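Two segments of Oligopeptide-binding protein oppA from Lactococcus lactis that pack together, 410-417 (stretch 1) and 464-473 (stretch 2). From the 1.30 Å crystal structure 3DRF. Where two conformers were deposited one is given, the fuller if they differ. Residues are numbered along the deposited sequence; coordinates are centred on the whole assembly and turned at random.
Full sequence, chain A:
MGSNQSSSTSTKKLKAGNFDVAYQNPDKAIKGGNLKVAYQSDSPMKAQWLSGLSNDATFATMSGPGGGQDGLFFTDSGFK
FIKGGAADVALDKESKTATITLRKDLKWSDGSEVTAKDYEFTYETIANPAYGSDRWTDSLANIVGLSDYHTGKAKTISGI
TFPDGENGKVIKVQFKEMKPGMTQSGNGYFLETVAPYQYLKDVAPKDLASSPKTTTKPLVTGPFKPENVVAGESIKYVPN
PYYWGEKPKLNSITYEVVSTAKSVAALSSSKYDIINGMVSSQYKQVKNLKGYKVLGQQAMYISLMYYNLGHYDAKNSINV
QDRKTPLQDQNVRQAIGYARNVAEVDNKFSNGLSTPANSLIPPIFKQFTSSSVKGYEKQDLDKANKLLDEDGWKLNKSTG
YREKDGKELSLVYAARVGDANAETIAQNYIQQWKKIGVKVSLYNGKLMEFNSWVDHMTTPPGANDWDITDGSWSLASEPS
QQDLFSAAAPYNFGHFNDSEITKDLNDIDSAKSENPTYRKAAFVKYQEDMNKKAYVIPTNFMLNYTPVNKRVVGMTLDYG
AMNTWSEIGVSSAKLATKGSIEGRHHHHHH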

ATOM      1  N   SER A 410       7.297 -25.751  15.235  0.50  8.95           N
ATOM      2  CA  SER A 410       7.763 -25.675  13.855  0.50  8.67           C
ATOM      3  C   SER A 410       6.785 -24.806  13.075  0.50  8.43           C
ATOM      4  O   SER A 410       5.575 -24.910  13.268  0.50  8.35           O
ATOM      5  N   LEU A 411       7.327 -23.928  12.249  1.00  7.76           N
ATOM      6  CA  LEU A 411       6.525 -22.945  11.481  1.00  7.59           C
ATOM      7  C   LEU A 411       7.071 -22.785  10.065  1.00  7.40           C
ATOM      8  O   LEU A 411       8.221 -22.925   9.809  1.00  7.91           O
ATOM      9  N   VAL A 412       6.157 -22.405   9.194  1.00  6.66           N
ATOM     10  CA  VAL A 412       6.484 -22.116   7.800  1.00  6.63           C
ATOM     11  C   VAL A 412       6.575 -20.606   7.580  1.00  6.34           C
ATOM     12  O   VAL A 412       5.655 -19.893   7.851  1.00  6.65           O
ATOM     13  N   TYR A 413       7.685 -20.199   7.004  1.00  6.85           N
ATOM     14  CA  TYR A 413       7.977 -18.784   6.722  1.00  7.21           C
ATOM     15  C   TYR A 413       7.890 -18.544   5.220  1.00  7.10           C
ATOM     16  O   TYR A 413       8.739 -18.974   4.467  1.00  7.34           O
ATOM     17  N   ALA A 414       6.832 -17.858   4.818  1.00  7.03           N
ATOM     18  CA  ALA A 414       6.645 -17.459   3.405  1.00  7.12           C
ATOM     19  C   ALA A 414       7.473 -16.171   3.080  1.00  7.39           C
ATOM     20  O   ALA A 414       6.941 -15.109   2.892  1.00  8.18           O
ATOM     21  N   ALA A 415       8.783 -16.290   3.100  1.00  7.49           N
ATOM     22  CA  ALA A 415       9.675 -15.204   2.752  1.00  8.16           C
ATOM     23  C   ALA A 415       9.580 -14.958   1.241  1.00  8.29           C
ATOM     24  O   ALA A 415       9.355 -15.841   0.446  1.00  8.25           O
ATOM     25  N   ARG A 416       9.755 -13.689   0.905  1.00  8.74           N
ATOM     26  CA  ARG A 416       9.609 -13.206  -0.465  1.00  9.67           C
ATOM     27  C   ARG A 416      10.946 -13.018  -1.204  1.00 10.01           C
ATOM     28  O   ARG A 416      11.952 -12.772  -0.620  1.00 10.11           O
ATOM     29  N   VAL A 417      10.869 -13.131  -2.525  1.00  9.77           N
ATOM     30  CA  VAL A 417      11.971 -12.804  -3.402  1.00 10.40           C
ATOM     31  C   VAL A 417      12.296 -11.335  -3.129  1.00 10.71           C
ATOM     32  O   VAL A 417      11.435 -10.558  -2.884  1.00 11.62           O
ATOM     33  N   ASN A 464      -4.040 -21.573   4.646  1.00  9.87           N
ATOM     34  CA  ASN A 464      -3.774 -22.101   5.933  1.00 10.70           C
ATOM     35  C   ASN A 464      -2.384 -22.700   6.018  1.00 10.01           C
ATOM     36  O   ASN A 464      -2.087 -23.304   6.960  1.00 12.06           O
ATOM     37  N   ASP A 465      -1.555 -22.499   5.020  1.00  9.05           N
ATOM     38  CA  ASP A 465      -0.264 -23.204   4.821  1.00  8.97           C
ATOM     39  C   ASP A 465       0.999 -22.350   4.955  1.00  8.15           C
ATOM     40  O   ASP A 465       2.031 -22.660   4.467  1.00  8.95           O
ATOM     41  N   TRP A 466       0.815 -21.217   5.605  1.00  7.64           N
ATOM     42  CA  TRP A 466       1.919 -20.376   6.043  1.00  7.24           C
ATOM     43  C   TRP A 466       1.631 -19.894   7.475  1.00  6.35           C
ATOM     44  O   TRP A 466       0.521 -19.802   7.898  1.00  6.46           O
ATOM     45  N   ASP A 467       2.722 -19.614   8.181  1.00  6.68           N
ATOM     46  CA  ASP A 467       2.664 -19.088   9.530  1.00  6.12           C
ATOM     47  C   ASP A 467       3.210 -17.665   9.708  1.00  5.96           C
ATOM     48  O   ASP A 467       2.627 -16.897  10.429  1.00  6.27           O
ATOM     49  N   ILE A 468       4.344 -17.397   9.075  1.00  5.86           N
ATOM     50  CA  ILE A 468       5.029 -16.088   9.176  1.00  6.33           C
ATOM     51  C   ILE A 468       5.235 -15.634   7.739  1.00  6.33           C
ATOM     52  O   ILE A 468       5.584 -16.403   6.892  1.00  6.63           O
ATOM     53  N   THR A 469       5.035 -14.347   7.478  1.00  6.38           N
ATOM     54  CA  THR A 469       5.419 -13.733   6.203  1.00  6.28           C
ATOM     55  C   THR A 469       5.845 -12.288   6.504  1.00  6.49           C
ATOM     56  O   THR A 469       5.669 -11.797   7.543  1.00  7.19           O
ATOM     57  N   ASP A 470       6.396 -11.652   5.477  1.00  7.15           N
ATOM     58  CA  ASP A 470       6.809 -10.237   5.498  1.00  7.45           C
ATOM     59  C   ASP A 470       5.984  -9.485   4.488  1.00  8.03           C
ATOM     60  O   ASP A 470       5.837  -9.936   3.390  1.00  9.05           O
ATOM     61  N   GLY A 471       5.415  -8.363   4.919  1.00  7.79           N
ATOM     62  CA  GLY A 471       4.726  -7.464   4.012  1.00  8.41           C
ATOM     63  C   GLY A 471       5.427  -6.102   4.021  1.00  8.33           C
ATOM     64  O   GLY A 471       6.192  -5.772   4.876  1.00 11.27           O
ATOM     65  N   SER A 472       5.171  -5.333   2.990  0.50  8.23           N
ATOM     66  CA  SER A 472       5.659  -3.952   2.899  0.50  8.41           C
ATOM     67  C   SER A 472       4.540  -3.131   2.277  0.50  8.07           C
ATOM     68  O   SER A 472       3.813  -3.633   1.412  0.50  7.99           O
ATOM     69  N   TRP A 473       4.398  -1.881   2.718  1.00  7.65           N
ATOM     70  CA  TRP A 473       3.362  -1.004   2.220  1.00  7.65           C
ATOM     71  C   TRP A 473       3.912   0.346   1.839  1.00  7.63           C
ATOM     72  O   TRP A 473       4.664   0.958   2.595  1.00  7.97           O
TER

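The two strands run side by side in parallel; backbone hydrogen bonds join them at Val412 O and Ile468 O, and side chains pack on the faces of the sheet and beyond. Stretch 1 enters with Ser410 turned away, its side chain making no contact with stretch 2. Leu411 points toward stretch 2 in the m,t rotamer: its CD1 lies 4.2 Å from CD1 of Ile468 (also m,t), an apolar meeting of two branched side chains, while its CD2 rests 3.7 Å from CG of Asp467. That aspartate, chi1 m, also points in, and its OD2 accepts a nearly linear hydrogen bond from Val412 N at 2.8 Å, so a short carboxylate takes up a strand amide. Val412 itself, chi1 t, turns sideways and sets CG1 3.7 Å from Asp465 O; its carbonyl O receives both Asp467 N (3.0 Å) and Ile468 N (3.1 Å).

Tyr413 and Ile468 share one face of the sheet. With chi1 t, the ring brings CD1 to 3.8 Å from Ile468 CG2, and its length carries the hydroxyl on to Asp470, which points toward stretch 1 with chi1 m; OH donates to OD2 at a short 2.5 Å. A water reinforces this pair, donating to Tyr413 OH (2.9 Å) and to Asp470 OD1 (2.7 Å).

On the other face, the small Ala414 places CB 4.1 Å from CB of Trp466, a residue whose indole leads away from stretch 1. Ala414 N bonds to Ile468 O at 2.8 Å, and Thr469 OG1, chi1 t, donates to Ala414 O at 2.7 Å, a side-chain hydroxyl serving a backbone carbonyl.

Ala415 turns away, but Arg416, m,t,m, points toward stretch 2 and reaches forward along it. Its long chain lets the planar guanidinium lie with Asp470 O and Gly471 CA over one face, and NH2 comes within 3.4 Å of Ser472 OG at the edge. A second water accepts from Arg416 N (2.9 Å) and donates to Asp470 OD2 (2.8 Å). Val417 lies out of reach.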

ATOM      1  CB  SER A 410       7.844 -27.070  13.232  0.50  8.94           C
ATOM      2  OG  SER A 410       8.664 -27.923  14.016  0.50 10.18           O
ATOM      3  CB  LEU A 411       6.519 -21.560  12.184  1.00  8.12           C
ATOM      4  CG  LEU A 411       6.029 -21.614  13.654  1.00  8.01           C
ATOM      5  CD1 LEU A 411       6.326 -20.284  14.390  1.00  8.98           C
ATOM      6  CD2 LEU A 411       4.565 -21.879  13.710  1.00  9.33           C
ATOM      7  CB  VAL A 412       5.393 -22.715   6.855  1.00  7.24           C
ATOM      8  CG1 VAL A 412       5.627 -22.235   5.420  1.00  8.26           C
ATOM      9  CG2 VAL A 412       5.350 -24.269   6.944  1.00  9.08           C
ATOM     10  CB  TYR A 413       9.387 -18.496   7.171  1.00  7.58           C
ATOM     11  CG  TYR A 413       9.975 -17.063   6.980  1.00  7.42           C
ATOM     12  CD1 TYR A 413       9.174 -15.917   6.807  1.00  7.71           C
ATOM     13  CD2 TYR A 413      11.362 -16.868   7.015  1.00  7.47           C
ATOM     14  CE1 TYR A 413       9.763 -14.660   6.669  1.00  8.75           C
ATOM     15  CE2 TYR A 413      11.920 -15.663   6.897  1.00  8.50           C
ATOM     16  CZ  TYR A 413      11.107 -14.551   6.713  1.00  7.83           C
ATOM     17  OH  TYR A 413      11.637 -13.304   6.591  1.00  8.62           O
ATOM     18  CB  ALA A 414       5.136 -17.238   3.083  1.00  7.42           C
ATOM     19  CB  ALA A 415      11.113 -15.546   3.178  1.00  9.17           C
ATOM     20  CB  ARG A 416       8.856 -11.866  -0.448  1.00 10.74           C
ATOM     21  CG  ARG A 416       7.496 -11.918   0.293  1.00 12.83           C
ATOM     22  CD  ARG A 416       6.652 -10.684   0.008  1.00 16.14           C
ATOM     23  NE  ARG A 416       7.297  -9.499   0.481  1.00 18.86           N
ATOM     24  CZ  ARG A 416       6.771  -8.305   0.377  1.00 21.82           C
ATOM     25  NH1 ARG A 416       5.632  -8.144  -0.211  1.00 24.36           N
ATOM     26  NH2 ARG A 416       7.440  -7.278   0.780  1.00 23.42           N
ATOM     27  CB  VAL A 417      11.508 -13.010  -4.890  1.00 10.73           C
ATOM     28  CG1 VAL A 417      12.494 -12.351  -5.929  1.00 11.97           C
ATOM     29  CG2 VAL A 417      11.405 -14.518  -5.161  1.00 11.77           C
ATOM     30  CB  ASN A 464      -4.824 -23.195   6.237  1.00 11.89           C
ATOM     31  CG  ASN A 464      -5.119 -23.328   7.673  1.00 15.58           C
ATOM     32  OD1 ASN A 464      -5.162 -22.351   8.386  1.00 19.35           O
ATOM     33  ND2 ASN A 464      -5.306 -24.556   8.114  1.00 19.86           N
ATOM     34  CB  ASP A 465      -0.288 -23.907   3.461  1.00  9.26           C
ATOM     35  CG  ASP A 465      -0.331 -22.924   2.267  1.00  9.68           C
ATOM     36  OD1 ASP A 465      -0.415 -21.699   2.475  1.00  9.29           O
ATOM     37  OD2 ASP A 465      -0.269 -23.400   1.125  1.00 10.58           O
ATOM     38  CB  TRP A 466       2.154 -19.187   5.078  1.00  7.13           C
ATOM     39  CG  TRP A 466       0.975 -18.201   5.076  1.00  7.23           C
ATOM     40  CD1 TRP A 466      -0.162 -18.300   4.353  1.00  6.84           C
ATOM     41  CD2 TRP A 466       0.891 -16.968   5.817  1.00  6.04           C
ATOM     42  NE1 TRP A 466      -0.979 -17.195   4.592  1.00  6.94           N
ATOM     43  CE2 TRP A 466      -0.351 -16.383   5.498  1.00  6.69           C
ATOM     44  CE3 TRP A 466       1.724 -16.331   6.730  1.00  5.63           C
ATOM     45  CZ2 TRP A 466      -0.784 -15.192   6.071  1.00  6.69           C
ATOM     46  CZ3 TRP A 466       1.287 -15.161   7.304  1.00  6.21           C
ATOM     47  CH2 TRP A 466       0.057 -14.587   6.954  1.00  6.55           C
ATOM     48  CB  ASP A 467       3.424 -20.040  10.491  1.00  6.29           C
ATOM     49  CG  ASP A 467       2.832 -21.444  10.490  1.00  7.15           C
ATOM     50  OD1 ASP A 467       1.680 -21.522  10.862  1.00  7.57           O
ATOM     51  OD2 ASP A 467       3.540 -22.374  10.118  1.00  8.02           O
ATOM     52  CB  ILE A 468       6.426 -16.248   9.829  1.00  6.31           C
ATOM     53  CG1 ILE A 468       6.337 -16.886  11.242  1.00  6.39           C
ATOM     54  CG2 ILE A 468       7.181 -14.873   9.925  1.00  7.64           C
ATOM     55  CD1 ILE A 468       7.753 -17.358  11.763  1.00  8.54           C
ATOM     56  CB  THR A 469       4.302 -13.869   5.116  1.00  6.83           C
ATOM     57  OG1 THR A 469       4.898 -13.579   3.837  1.00  6.70           O
ATOM     58  CG2 THR A 469       3.199 -12.844   5.344  1.00  7.23           C
ATOM     59  CB  ASP A 470       8.286 -10.115   5.092  1.00  8.33           C
ATOM     60  CG  ASP A 470       9.217 -10.877   6.031  1.00  8.32           C
ATOM     61  OD1 ASP A 470       9.063 -10.688   7.239  1.00  8.96           O
ATOM     62  OD2 ASP A 470      10.050 -11.603   5.553  1.00  9.71           O
ATOM     63  CB  SER A 472       6.916  -3.850   2.032  0.50  9.06           C
ATOM     64  OG  SER A 472       8.023  -4.524   2.619  0.50 11.51           O
ATOM     65  CB  TRP A 473       2.287  -0.765   3.289  1.00  7.72           C
ATOM     66  CG  TRP A 473       1.538  -1.990   3.686  1.00  8.54           C
ATOM     67  CD1 TRP A 473       1.790  -2.805   4.760  1.00  9.08           C
ATOM     68  CD2 TRP A 473       0.413  -2.547   3.012  1.00  8.29           C
ATOM     69  NE1 TRP A 473       0.881  -3.837   4.781  1.00  9.79           N
ATOM     70  CE2 TRP A 473       0.017  -3.695   3.727  1.00  8.57           C
ATOM     71  CE3 TRP A 473      -0.318  -2.175   1.880  1.00  8.20           C
ATOM     72  CZ2 TRP A 473      -1.076  -4.480   3.337  1.00  9.48           C
ATOM     73  CZ3 TRP A 473      -1.397  -2.959   1.492  1.00  9.25           C
ATOM     74  CH2 TRP A 473      -1.750  -4.102   2.209  1.00  9.37           C
TER
HETATM   75  O   HOH W   1      11.329 -11.282   8.638  1.00 13.71           O
HETATM   76  O   HOH W   2      10.406 -11.660   2.809  1.00 12.42           O